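Local coordinates for Ice-binding protein (Colwellia, PDB 3WP9) that binds to the surface of ice crystals, inhibiting their growth and the recrystallization of small grains into larger ones, at residues G142-A147 with I163-A168; I83-A88 with L184-I189; K150-T155 with A177-I182. All blocks are in the same frame, centred on the assembly; numbering follows the deposited sequence.

In the fold
All three contacts belong to the same right-handed beta-helix. Interactions 1 and 2 meet in its largest parallel sheet, where strands 163-167 and 182-185 are neighbours; their centres lie 10 Å apart. Interaction 2 ties that sheet to helix 71-89. Interaction 3, with its centre 12 Å from interaction 1 and 18 Å from interaction 2, lies across the chain's centre from interaction 2 and joins strands 152-155 and 178-180. Along the chain, interactions 1 and 3 interleave, and both are nested inside the long loop that interaction 2 closes. Interactions 1 and 3 thus join successive coils, the first through interior side chains and the second through backbone bonds and side chains, while interaction 2 fastens the flanking helix to the coils.

Interaction 1: residues G142-A147 with I163-A168; sequences GNLNQA and IFWQVA
W165 and V167 of strand 163-167 both point into the interior of the beta-helix, where they meet L144 on strand 144-146 of a different sheet. W165 is reached at the six-membered part of its indole: L144 CD2 lies 3.7 Å from W165 CE3 and approaches the ring obliquely. The two side chains cross at about a right angle. Chi1 of 171° sets L144 CG anti to its own backbone N, and chi2 of 60° then settles where the methyls lie. The indole is also held outside this contact: NE1 donates to the E180 carbonyl oxygen, and the ring meets that of F179.

Next inward-pointing along the strand is V167, which divides its two methyls between side chain and backbone. V167 CG2 sits 3.9 Å from L144 CB and equally close to L144 CD2. V167 CG1, anti to the backbone N (chi1 -177°), rests 3.5 Å from the carbonyl O of G142 and 3.8 Å from L144 N. At the end of the segment, A168 N stands 3.8 Å from G142 O without forming a hydrogen bond; G142 instead bonds through its backbone to G169, and N143 OD1 accepts from the Y170 backbone N.

No hydrogen bond links the two segments, and 227 Å² is buried between them. The contact therefore rests on the fit of aliphatic groups against each other and against an indole, while the backbone of L144 finds its polar partners at Y170 and A172 in the adjoining coil.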
ATOM      1  N   GLY A 142      -6.262   2.421  14.267  1.00 14.66           N
ATOM      2  CA  GLY A 142      -6.457   1.005  14.463  1.00 16.25           C
ATOM      3  C   GLY A 142      -5.932   0.224  13.228  1.00 14.22           C
ATOM      4  O   GLY A 142      -4.950   0.601  12.550  1.00 13.98           O
ATOM      5  N   ASN A 143      -6.625  -0.897  12.917  1.00 14.20           N
ATOM      6  CA  ASN A 143      -6.214  -1.740  11.804  1.00 12.76           C
ATOM      7  C   ASN A 143      -7.158  -1.433  10.660  1.00 13.30           C
ATOM      8  O   ASN A 143      -8.264  -0.944  10.915  1.00 15.30           O
ATOM      9  CB  ASN A 143      -6.459  -3.191  12.165  1.00 15.05           C
ATOM     10  CG  ASN A 143      -5.740  -3.562  13.479  1.00 15.05           C
ATOM     11  OD1 ASN A 143      -4.556  -3.285  13.609  1.00 17.63           O
ATOM     12  ND2 ASN A 143      -6.474  -4.082  14.436  1.00 16.89           N
ATOM     13  N   LEU A 144      -6.660  -1.700   9.487  1.00 12.52           N
ATOM     14  CA  LEU A 144      -7.480  -1.560   8.224  1.00 11.83           C
ATOM     15  C   LEU A 144      -7.789  -2.985   7.713  1.00 12.00           C
ATOM     16  O   LEU A 144      -6.857  -3.722   7.394  1.00 13.35           O
ATOM     17  CB  LEU A 144      -6.744  -0.737   7.227  1.00 12.48           C
ATOM     18  CG  LEU A 144      -7.405  -0.725   5.834  1.00 13.30           C
ATOM     19  CD1 LEU A 144      -8.851  -0.141   5.978  1.00 14.18           C
ATOM     20  CD2 LEU A 144      -6.436   0.046   4.861  1.00 14.37           C
ATOM     21  N   ASN A 145      -9.084  -3.318   7.667  1.00 14.30           N
ATOM     22  CA  ASN A 145      -9.558  -4.644   7.184  1.00 15.46           C
ATOM     23  C   ASN A 145     -10.462  -4.451   5.948  1.00 15.25           C
ATOM     24  O   ASN A 145     -11.391  -3.672   6.009  1.00 16.05           O
ATOM     25  CB  ASN A 145     -10.323  -5.414   8.251  1.00 16.82           C
ATOM     26  CG  ASN A 145      -9.401  -6.248   9.108  1.00 19.80           C
ATOM     27  OD1 ASN A 145      -8.957  -7.403   8.710  1.00 22.57           O
ATOM     28  ND2 ASN A 145      -9.102  -5.731  10.272  1.00 18.79           N
ATOM     29  N   GLN A 146     -10.163  -5.164   4.854  1.00 13.02           N
ATOM     30  CA  GLN A 146     -11.098  -5.184   3.695  1.00 12.71           C
ATOM     31  C   GLN A 146     -11.691  -6.622   3.639  1.00 14.49           C
ATOM     32  O   GLN A 146     -10.955  -7.630   3.630  1.00 14.56           O
ATOM     33  CB  GLN A 146     -10.342  -4.860   2.441  1.00 12.48           C
ATOM     34  CG  GLN A 146     -11.301  -4.850   1.222  1.00 13.03           C
ATOM     35  CD  GLN A 146     -10.602  -4.461  -0.018  1.00 13.47           C
ATOM     36  OE1 GLN A 146      -9.428  -4.791  -0.251  1.00 14.12           O
ATOM     37  NE2 GLN A 146     -11.346  -3.715  -0.904  1.00 13.24           N
ATOM     38  N   ALA A 147     -13.004  -6.693   3.559  1.00 12.29           N
ATOM     39  CA  ALA A 147     -13.717  -7.985   3.514  1.00 13.54           C
ATOM     40  C   ALA A 147     -13.544  -8.684   2.159  1.00 12.88           C
ATOM     41  O   ALA A 147     -13.205  -8.058   1.122  1.00 13.57           O
ATOM     42  CB  ALA A 147     -15.179  -7.843   3.845  1.00 13.37           C
ATOM     43  N   ILE A 163      -4.368   8.350  -3.164  1.00 18.81           N
ATOM     44  CA  ILE A 163      -5.107   7.952  -2.013  1.00 16.22           C
ATOM     45  C   ILE A 163      -4.058   7.315  -1.051  1.00 18.05           C
ATOM     46  O   ILE A 163      -3.309   6.371  -1.477  1.00 18.02           O
ATOM     47  CB  ILE A 163      -6.128   6.851  -2.395  1.00 19.71           C
ATOM     48  CG1 ILE A 163      -7.201   7.431  -3.369  1.00 19.44           C
ATOM     49  CG2 ILE A 163      -6.738   6.296  -1.139  1.00 17.40           C
ATOM     50  CD1 ILE A 163      -8.194   6.404  -3.891  1.00 23.67           C
ATOM     51  N   PHE A 164      -3.977   7.889   0.154  1.00 16.52           N
ATOM     52  CA  PHE A 164      -2.903   7.481   1.135  1.00 15.67           C
ATOM     53  C   PHE A 164      -3.545   6.920   2.330  1.00 15.15           C
ATOM     54  O   PHE A 164      -4.332   7.585   2.994  1.00 15.85           O
ATOM     55  CB  PHE A 164      -1.925   8.658   1.455  1.00 16.50           C
ATOM     56  CG  PHE A 164      -1.258   9.236   0.228  1.00 16.97           C
ATOM     57  CD1 PHE A 164      -0.037   8.748  -0.291  1.00 15.84           C
ATOM     58  CD2 PHE A 164      -1.907  10.281  -0.456  1.00 18.32           C
ATOM     59  CE1 PHE A 164       0.563   9.280  -1.464  1.00 17.98           C
ATOM     60  CE2 PHE A 164      -1.339  10.784  -1.621  1.00 17.99           C
ATOM     61  CZ  PHE A 164      -0.112  10.329  -2.122  1.00 17.21           C
ATOM     62  N   TRP A 165      -3.211   5.635   2.642  1.00 13.91           N
ATOM     63  CA  TRP A 165      -3.785   4.939   3.798  1.00 15.34           C
ATOM     64  C   TRP A 165      -2.666   4.836   4.811  1.00 14.49           C
ATOM     65  O   TRP A 165      -1.669   4.123   4.597  1.00 14.73           O
ATOM     66  CB  TRP A 165      -4.235   3.525   3.460  1.00 14.08           C
ATOM     67  CG  TRP A 165      -5.258   3.433   2.282  1.00 14.18           C
ATOM     68  CD1 TRP A 165      -4.982   3.331   0.977  1.00 16.70           C
ATOM     69  CD2 TRP A 165      -6.652   3.331   2.447  1.00 12.95           C
ATOM     70  NE1 TRP A 165      -6.167   3.173   0.265  1.00 15.12           N
ATOM     71  CE2 TRP A 165      -7.201   3.176   1.156  1.00 14.73           C
ATOM     72  CE3 TRP A 165      -7.503   3.344   3.554  1.00 12.57           C
ATOM     73  CZ2 TRP A 165      -8.575   3.048   0.964  1.00 14.23           C
ATOM     74  CZ3 TRP A 165      -8.825   3.202   3.388  1.00 15.26           C
ATOM     75  CH2 TRP A 165      -9.369   3.064   2.070  1.00 14.13           C
ATOM     76  N   GLN A 166      -2.816   5.629   5.845  1.00 14.96           N
ATOM     77  CA  GLN A 166      -1.844   5.621   6.971  1.00 15.31           C
ATOM     78  C   GLN A 166      -2.466   4.782   8.090  1.00 14.35           C
ATOM     79  O   GLN A 166      -3.447   5.154   8.689  1.00 14.70           O
ATOM     80  CB  GLN A 166      -1.567   7.098   7.398  1.00 16.28           C
ATOM     81  CG  GLN A 166      -0.728   7.189   8.690  1.00 18.28           C
ATOM     82  CD  GLN A 166      -1.574   7.317   9.943  1.00 15.65           C
ATOM     83  OE1 GLN A 166      -2.502   8.189  10.027  1.00 19.67           O
ATOM     84  NE2 GLN A 166      -1.261   6.519  10.925  1.00 19.60           N
ATOM     85  N   VAL A 167      -1.859   3.610   8.344  1.00 12.53           N
ATOM     86  CA  VAL A 167      -2.483   2.612   9.222  1.00 12.76           C
ATOM     87  C   VAL A 167      -1.474   2.323  10.331  1.00 12.56           C
ATOM     88  O   VAL A 167      -0.375   1.812  10.129  1.00 14.02           O
ATOM     89  CB  VAL A 167      -2.794   1.317   8.433  1.00 14.21           C
ATOM     90  CG1 VAL A 167      -3.504   0.325   9.336  1.00 13.47           C
ATOM     91  CG2 VAL A 167      -3.659   1.668   7.145  1.00 15.55           C
ATOM     92  N   ALA A 168      -1.894   2.689  11.520  1.00 14.05           N
ATOM     93  CA  ALA A 168      -1.016   2.492  12.691  1.00 15.47           C
ATOM     94  C   ALA A 168      -0.981   1.056  13.192  1.00 16.66           C
ATOM     95  O   ALA A 168      -0.008   0.685  13.876  1.00 18.24           O
ATOM     96  CB  ALA A 168      -1.435   3.493  13.791  1.00 15.40           C
TER

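Interaction 2: residues I83-A88 with L184-I189; sequences IAYNDA and LSKTLI
Helix 71-89, which flanks the right-handed beta-helix, meets the end of strand 182-185 here through A84, Y85 and A88, facing L184 and K186. Y85 carries the largest share of the contact. Its chi1 of 176° sets CG anti to the backbone N and extends the ring toward the strand, where L184 O lies at the ring edge, 3.4 Å from Y85 CD1. Over one face comes K186: its bend at chi3 (-74°) swings CE over the ring, 4.1 Å from the Y85 centroid, a CH-pi contact. K186 NZ stands 4.6 Å from the same centroid and 26° off the ring normal, which makes a cation-pi pair. The phenol oxygen is held by Q166 NE2, in the next strand of the sheet. An alanine at Y85 would probably deprive the ammonium of K186 of its aromatic face, leave Q166 NE2 without its phenol partner and open a gap between helix and sheet beside L184.

L184 splits its two methyls between alanines of the helix: CD2 is 3.9 Å from A84 CB, and CD1 is 4.3 Å from A88 CB. The charge of K186 also reaches the helix through a single water, which accepts from K186 NZ at 2.6 Å and donates to N86 OD1 at 2.8 Å.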
ATOM      1  N   ILE A  83       9.329   8.723   6.664  1.00 19.39           N
ATOM      2  CA  ILE A  83       8.992  10.113   6.491  1.00 20.01           C
ATOM      3  C   ILE A  83       7.573  10.244   5.916  1.00 19.98           C
ATOM      4  O   ILE A  83       6.785  11.039   6.418  1.00 23.43           O
ATOM      5  CB  ILE A  83      10.057  10.836   5.564  1.00 23.66           C
ATOM      6  CG1 ILE A  83      11.412  10.880   6.309  1.00 25.90           C
ATOM      7  CG2 ILE A  83       9.538  12.205   5.099  1.00 22.55           C
ATOM      8  CD1 ILE A  83      12.634  11.032   5.423  1.00 27.77           C
ATOM      9  N   ALA A  84       7.246   9.452   4.871  1.00 19.57           N
ATOM     10  CA  ALA A  84       5.874   9.447   4.291  1.00 17.36           C
ATOM     11  C   ALA A  84       4.791   9.108   5.271  1.00 17.25           C
ATOM     12  O   ALA A  84       3.716   9.778   5.343  1.00 17.12           O
ATOM     13  CB  ALA A  84       5.777   8.572   3.066  1.00 16.98           C
ATOM     14  N   TYR A  85       5.055   8.069   6.058  1.00 16.60           N
ATOM     15  CA  TYR A  85       4.102   7.645   7.030  0.99 17.21           C
ATOM     16  C   TYR A  85       3.850   8.808   8.005  1.00 18.88           C
ATOM     17  O   TYR A  85       2.723   9.121   8.342  1.00 18.21           O
ATOM     18  CB  TYR A  85       4.661   6.377   7.774  1.00 15.81           C
ATOM     19  CG  TYR A  85       3.732   5.947   8.897  1.00 15.76           C
ATOM     20  CD1 TYR A  85       2.838   4.925   8.709  1.00 15.35           C
ATOM     21  CD2 TYR A  85       3.701   6.596  10.113  1.00 16.58           C
ATOM     22  CE1 TYR A  85       1.938   4.549   9.699  1.00 13.52           C
ATOM     23  CE2 TYR A  85       2.808   6.237  11.112  1.00 17.17           C
ATOM     24  CZ  TYR A  85       1.938   5.197  10.916  1.00 17.02           C
ATOM     25  OH  TYR A  85       1.039   4.857  11.894  1.00 17.02           O
ATOM     26  N   ASN A  86       4.919   9.483   8.497  1.00 20.49           N
ATOM     27  CA  ASN A  86       4.685  10.495   9.497  1.00 22.99           C
ATOM     28  C   ASN A  86       4.053  11.768   8.897  1.00 19.79           C
ATOM     29  O   ASN A  86       3.237  12.429   9.544  1.00 19.70           O
ATOM     30  CB  ASN A  86       6.000  10.862  10.187  1.00 23.87           C
ATOM     31  CG  ASN A  86       6.484   9.813  11.129  1.00 27.21           C
ATOM     32  OD1 ASN A  86       5.699   9.134  11.840  1.00 28.75           O
ATOM     33  ND2 ASN A  86       7.834   9.699  11.211  1.00 25.92           N
ATOM     34  N   ASP A  87       4.385  12.052   7.652  1.00 22.07           N
ATOM     35  CA  ASP A  87       3.806  13.178   6.909  1.00 21.24           C
ATOM     36  C   ASP A  87       2.274  12.959   6.812  1.00 24.28           C
ATOM     37  O   ASP A  87       1.449  13.787   7.225  1.00 21.24           O
ATOM     38  CB  ASP A  87       4.434  13.251   5.517  1.00 22.32           C
ATOM     39  CG  ASP A  87       3.829  14.303   4.679  1.00 23.94           C
ATOM     40  OD1 ASP A  87       3.252  15.241   5.293  1.00 30.34           O
ATOM     41  OD2 ASP A  87       3.970  14.252   3.451  1.00 29.35           O
ATOM     42  N   ALA A  88       1.881  11.801   6.311  1.00 20.92           N
ATOM     43  CA  ALA A  88       0.453  11.493   6.251  1.00 20.33           C
ATOM     44  C   ALA A  88      -0.266  11.547   7.609  1.00 18.95           C
ATOM     45  O   ALA A  88      -1.350  12.061   7.720  1.00 22.25           O
ATOM     46  CB  ALA A  88       0.305  10.069   5.655  1.00 19.96           C
ATOM     47  N   LEU A 184       0.660   2.875   3.703  1.00 11.64           N
ATOM     48  CA  LEU A 184       1.790   3.217   4.673  1.00 12.98           C
ATOM     49  C   LEU A 184       1.416   2.573   5.981  1.00 12.86           C
ATOM     50  O   LEU A 184       0.679   3.099   6.811  1.00 12.64           O
ATOM     51  CB  LEU A 184       1.949   4.735   4.813  1.00 13.73           C
ATOM     52  CG  LEU A 184       2.470   5.291   3.485  1.00 16.87           C
ATOM     53  CD1 LEU A 184       2.011   6.745   3.453  1.00 18.14           C
ATOM     54  CD2 LEU A 184       4.005   5.150   3.369  1.00 19.74           C
ATOM     55  N   SER A 185       1.810   1.308   6.140  1.00 14.04           N
ATOM     56  CA  SER A 185       1.418   0.546   7.350  1.00 14.81           C
ATOM     57  C   SER A 185       2.553   0.593   8.359  1.00 14.32           C
ATOM     58  O   SER A 185       3.702   0.383   7.981  1.00 14.45           O
ATOM     59  CB  SER A 185       1.220  -0.961   7.003  1.00 15.58           C
ATOM     60  OG  SER A 185       0.795  -1.651   8.163  1.00 17.89           O
ATOM     61  N   LYS A 186       2.199   0.797   9.592  1.00 13.85           N
ATOM     62  CA  LYS A 186       3.213   0.805  10.664  1.00 15.96           C
ATOM     63  C   LYS A 186       3.698  -0.603  10.942  1.00 16.78           C
ATOM     64  O   LYS A 186       4.807  -0.808  11.502  1.00 19.28           O
ATOM     65  CB  LYS A 186       2.629   1.462  11.912  1.00 20.25           C
ATOM     66  CG  LYS A 186       3.622   1.529  13.097  1.00 22.46           C
ATOM     67  CD  LYS A 186       4.166   2.918  13.365  1.00 32.36           C
ATOM     68  CE  LYS A 186       5.176   3.281  12.296  1.00 32.31           C
ATOM     69  NZ  LYS A 186       6.245   4.299  12.655  1.00 36.90           N
ATOM     70  N   THR A 187       2.816  -1.563  10.731  1.00 16.38           N
ATOM     71  CA  THR A 187       3.241  -2.954  10.969  1.00 16.83           C
ATOM     72  C   THR A 187       3.108  -3.739   9.659  1.00 13.69           C
ATOM     73  O   THR A 187       3.788  -3.344   8.641  1.00 16.95           O
ATOM     74  CB  THR A 187       2.538  -3.693  12.163  1.00 15.91           C
ATOM     75  OG1 THR A 187       1.156  -3.857  11.945  1.00 16.43           O
ATOM     76  CG2 THR A 187       2.687  -2.908  13.524  1.00 17.35           C
ATOM     77  N   LEU A 188       2.282  -4.792   9.674  1.00 13.82           N
ATOM     78  CA  LEU A 188       2.256  -5.712   8.540  1.00 14.36           C
ATOM     79  C   LEU A 188       1.180  -5.365   7.511  1.00 12.16           C
ATOM     80  O   LEU A 188       0.211  -4.718   7.854  1.00 13.88           O
ATOM     81  CB  LEU A 188       2.150  -7.175   8.935  1.00 20.60           C
ATOM     82  CG  LEU A 188       0.916  -7.797   9.449  1.00 23.49           C
ATOM     83  CD1 LEU A 188      -0.222  -7.562   8.471  1.00 31.47           C
ATOM     84  CD2 LEU A 188       1.065  -9.331   9.496  1.00 25.59           C
ATOM     85  N   ILE A 189       1.402  -5.847   6.317  1.00 11.63           N
ATOM     86  CA  ILE A 189       0.334  -5.772   5.305  1.00 10.38           C
ATOM     87  C   ILE A 189       0.119  -7.183   4.823  1.00 10.13           C
ATOM     88  O   ILE A 189       1.073  -7.793   4.318  1.00 11.98           O
ATOM     89  CB  ILE A 189       0.672  -4.806   4.109  1.00 11.08           C
ATOM     90  CG1 ILE A 189       0.905  -3.375   4.609  1.00 11.82           C
ATOM     91  CG2 ILE A 189      -0.442  -4.878   3.016  1.00 10.50           C
ATOM     92  CD1 ILE A 189       1.616  -2.508   3.533  1.00 12.73           C
TER
HETATM   93  O   HOH W   1       5.648   6.741  13.310  1.00 38.71           O

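Interaction 3: residues K150-T155 with A177-I182; sequences KRVTLT and ASFEGI
V152, E180 and S178 have the most surface buried where strand 152-155 meets strand 178-180, in a contact between successive coils of the beta-helix. V152 N donates to S178 O over 2.8 Å with an N-H...O angle of 162°, and S178 N donates to K150 O over 3.1 Å. Both bonds flank R151, which pairs with S178 in a single parallel bridge. Beyond it the strands diverge, their axes standing 54° apart, and side chains take over from backbone bonds.

The methyls of V152 part to two neighbours: CG1 lies 3.6 Å from E180 CB, and CG2 lies 3.8 Å from F179 CD1, approaching that ring obliquely. E180 runs its aliphatic part against the strand, CG being 3.4 Å from V152 O. Its chain then bends at chi2 (-78°), which turns CD toward L154, whose CD1 comes within 3.5 Å of E180 OE1.

Besides its backbone bonds, S178 takes part through its hydroxyl. One water accepts from S178 OG at 2.6 Å and donates to V152 O at 2.7 Å and to E180 OE2, thus tying all three residues together. OE2 receives a second bond, from N198 ND2, and S178 O another from Q146 NE2. A177, next to S178, bonds through its N to T195 of a motif that by similarity binds ice.

OE2 of the buried carboxylate thus accepts from two neutral donors, a water and an amide, with no cation across the contact; these bonds would probably stabilise a negative charge there, while apolar groups pack along its stem.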
ATOM      1  N   LYS A 150     -14.692  -7.681  -1.657  1.00 13.34           N
ATOM      2  CA  LYS A 150     -15.083  -6.247  -1.710  1.00 14.48           C
ATOM      3  C   LYS A 150     -14.054  -5.411  -2.443  1.00 14.96           C
ATOM      4  O   LYS A 150     -12.909  -5.881  -2.675  1.00 13.89           O
ATOM      5  CB  LYS A 150     -15.369  -5.659  -0.295  1.00 14.01           C
ATOM      6  CG  LYS A 150     -16.405  -6.484   0.435  1.00 14.20           C
ATOM      7  CD  LYS A 150     -17.682  -6.679  -0.453  1.00 16.18           C
ATOM      8  CE  LYS A 150     -18.840  -7.397   0.261  1.00 18.73           C
ATOM      9  NZ  LYS A 150     -20.020  -7.570  -0.704  1.00 25.07           N
ATOM     10  N   ARG A 151     -14.432  -4.157  -2.760  1.00 12.27           N
ATOM     11  CA  ARG A 151     -13.627  -3.350  -3.615  1.00 12.02           C
ATOM     12  C   ARG A 151     -13.479  -1.880  -3.210  1.00 12.36           C
ATOM     13  O   ARG A 151     -14.467  -1.343  -2.706  1.00 15.70           O
ATOM     14  CB  ARG A 151     -14.256  -3.352  -5.063  1.00 12.76           C
ATOM     15  CG  ARG A 151     -14.224  -4.721  -5.664  1.00 15.20           C
ATOM     16  CD  ARG A 151     -14.614  -4.709  -7.163  1.00 14.99           C
ATOM     17  NE  ARG A 151     -14.717  -6.055  -7.653  1.00 16.39           N
ATOM     18  CZ  ARG A 151     -15.197  -6.349  -8.868  1.00 20.75           C
ATOM     19  NH1 ARG A 151     -15.648  -5.345  -9.638  1.00 19.01           N
ATOM     20  NH2 ARG A 151     -15.231  -7.613  -9.292  1.00 18.00           N
ATOM     21  N   VAL A 152     -12.302  -1.333  -3.426  1.00 14.07           N
ATOM     22  CA  VAL A 152     -12.167   0.132  -3.421  1.00 16.56           C
ATOM     23  C   VAL A 152     -12.370   0.534  -4.883  1.00 15.15           C
ATOM     24  O   VAL A 152     -11.650   0.059  -5.745  1.00 16.94           O
ATOM     25  CB  VAL A 152     -10.767   0.530  -2.907  1.00 16.60           C
ATOM     26  CG1 VAL A 152     -10.506   2.020  -3.171  1.00 16.21           C
ATOM     27  CG2 VAL A 152     -10.640   0.158  -1.419  1.00 18.14           C
ATOM     28  N   THR A 153     -13.354   1.410  -5.122  1.00 17.69           N
ATOM     29  CA  THR A 153     -13.682   1.849  -6.474  1.00 18.97           C
ATOM     30  C   THR A 153     -13.285   3.281  -6.699  1.00 18.36           C
ATOM     31  O   THR A 153     -13.469   4.076  -5.793  1.00 20.50           O
ATOM     32  CB  THR A 153     -15.178   1.635  -6.638  1.00 18.09           C
ATOM     33  OG1 THR A 153     -15.381   0.205  -6.607  1.00 24.75           O
ATOM     34  CG2 THR A 153     -15.774   2.238  -7.947  1.00 24.04           C
ATOM     35  N   LEU A 154     -12.736   3.544  -7.859  1.00 18.29           N
ATOM     36  CA  LEU A 154     -12.302   4.906  -8.265  1.00 19.13           C
ATOM     37  C   LEU A 154     -13.259   5.500  -9.325  1.00 21.38           C
ATOM     38  O   LEU A 154     -13.522   4.869 -10.373  1.00 21.13           O
ATOM     39  CB  LEU A 154     -10.931   4.906  -8.831  1.00 19.73           C
ATOM     40  CG  LEU A 154      -9.846   4.301  -7.908  1.00 20.76           C
ATOM     41  CD1 LEU A 154      -8.505   4.464  -8.583  1.00 23.34           C
ATOM     42  CD2 LEU A 154      -9.911   4.940  -6.519  1.00 23.39           C
ATOM     43  N   THR A 155     -13.786   6.682  -9.021  1.00 19.85           N
ATOM     44  CA  THR A 155     -14.572   7.417 -10.051  1.00 21.45           C
ATOM     45  C   THR A 155     -14.199   8.885 -10.204  1.00 25.28           C
ATOM     46  O   THR A 155     -13.514   9.475  -9.355  1.00 24.27           O
ATOM     47  CB  THR A 155     -16.037   7.340  -9.742  1.00 19.30           C
ATOM     48  OG1 THR A 155     -16.359   8.008  -8.512  1.00 21.56           O
ATOM     49  CG2 THR A 155     -16.524   5.838  -9.685  1.00 22.13           C
ATOM     50  N   ALA A 177     -10.524  -9.671  -3.570  1.00 11.68           N
ATOM     51  CA  ALA A 177     -10.917  -8.295  -3.407  1.00 11.70           C
ATOM     52  C   ALA A 177     -10.109  -7.471  -4.359  1.00 11.98           C
ATOM     53  O   ALA A 177      -9.245  -7.980  -5.104  1.00 12.48           O
ATOM     54  CB  ALA A 177     -10.629  -7.867  -1.918  1.00 11.67           C
ATOM     55  N   SER A 178     -10.370  -6.171  -4.373  1.00 12.92           N
ATOM     56  CA  SER A 178      -9.593  -5.228  -5.184  1.00 13.21           C
ATOM     57  C   SER A 178      -9.399  -3.931  -4.383  1.00 12.25           C
ATOM     58  O   SER A 178     -10.389  -3.402  -3.785  1.00 12.37           O
ATOM     59  CB  SER A 178     -10.403  -4.913  -6.455  1.00 14.96           C
ATOM     60  OG  SER A 178      -9.558  -4.165  -7.301  1.00 22.32           O
ATOM     61  N   PHE A 179      -8.125  -3.576  -4.281  1.00 13.52           N
ATOM     62  CA  PHE A 179      -7.753  -2.475  -3.415  1.00 13.11           C
ATOM     63  C   PHE A 179      -6.940  -1.454  -4.208  1.00 13.35           C
ATOM     64  O   PHE A 179      -6.127  -1.807  -5.095  1.00 14.13           O
ATOM     65  CB  PHE A 179      -6.989  -3.025  -2.166  1.00 11.87           C
ATOM     66  CG  PHE A 179      -6.730  -1.962  -1.107  1.00 12.30           C
ATOM     67  CD1 PHE A 179      -7.633  -1.743  -0.076  1.00 14.06           C
ATOM     68  CD2 PHE A 179      -5.542  -1.214  -1.185  1.00 14.67           C
ATOM     69  CE1 PHE A 179      -7.346  -0.766   0.924  1.00 13.57           C
ATOM     70  CE2 PHE A 179      -5.268  -0.256  -0.221  1.00 12.86           C
ATOM     71  CZ  PHE A 179      -6.188  -0.005   0.791  1.00 14.02           C
ATOM     72  N   GLU A 180      -7.120  -0.190  -3.811  1.00 16.37           N
ATOM     73  CA  GLU A 180      -6.433   0.916  -4.500  1.00 16.84           C
ATOM     74  C   GLU A 180      -5.784   1.841  -3.477  1.00 13.97           C
ATOM     75  O   GLU A 180      -6.435   2.219  -2.490  1.00 13.92           O
ATOM     76  CB  GLU A 180      -7.519   1.797  -5.222  1.00 17.95           C
ATOM     77  CG  GLU A 180      -8.420   1.024  -6.229  1.00 18.65           C
ATOM     78  CD  GLU A 180      -7.722   0.766  -7.535  1.00 21.83           C
ATOM     79  OE1 GLU A 180      -6.762   1.497  -7.921  1.00 24.58           O
ATOM     80  OE2 GLU A 180      -8.125  -0.197  -8.208  1.00 26.90           O
ATOM     81  N   GLY A 181      -4.565   2.217  -3.748  1.00 14.03           N
ATOM     82  CA  GLY A 181      -3.944   3.264  -2.988  1.00 14.18           C
ATOM     83  C   GLY A 181      -2.595   2.927  -2.387  1.00 15.51           C
ATOM     84  O   GLY A 181      -2.046   1.846  -2.586  1.00 15.40           O
ATOM     85  N   ILE A 182      -2.021   3.942  -1.697  1.00 13.65           N
ATOM     86  CA  ILE A 182      -0.706   3.803  -1.141  1.00 16.05           C
ATOM     87  C   ILE A 182      -0.909   3.380   0.295  1.00 14.58           C
ATOM     88  O   ILE A 182      -1.454   4.097   1.082  1.00 16.12           O
ATOM     89  CB  ILE A 182       0.070   5.170  -1.251  1.00 15.62           C
ATOM     90  CG1 ILE A 182       0.098   5.666  -2.755  1.00 17.09           C
ATOM     91  CG2 ILE A 182       1.470   5.066  -0.616  1.00 16.76           C
ATOM     92  CD1 ILE A 182       0.808   4.814  -3.742  1.00 18.45           C
TER
HETATM   93  O   HOH W   2     -10.276  -1.657  -7.289  1.00 28.26           O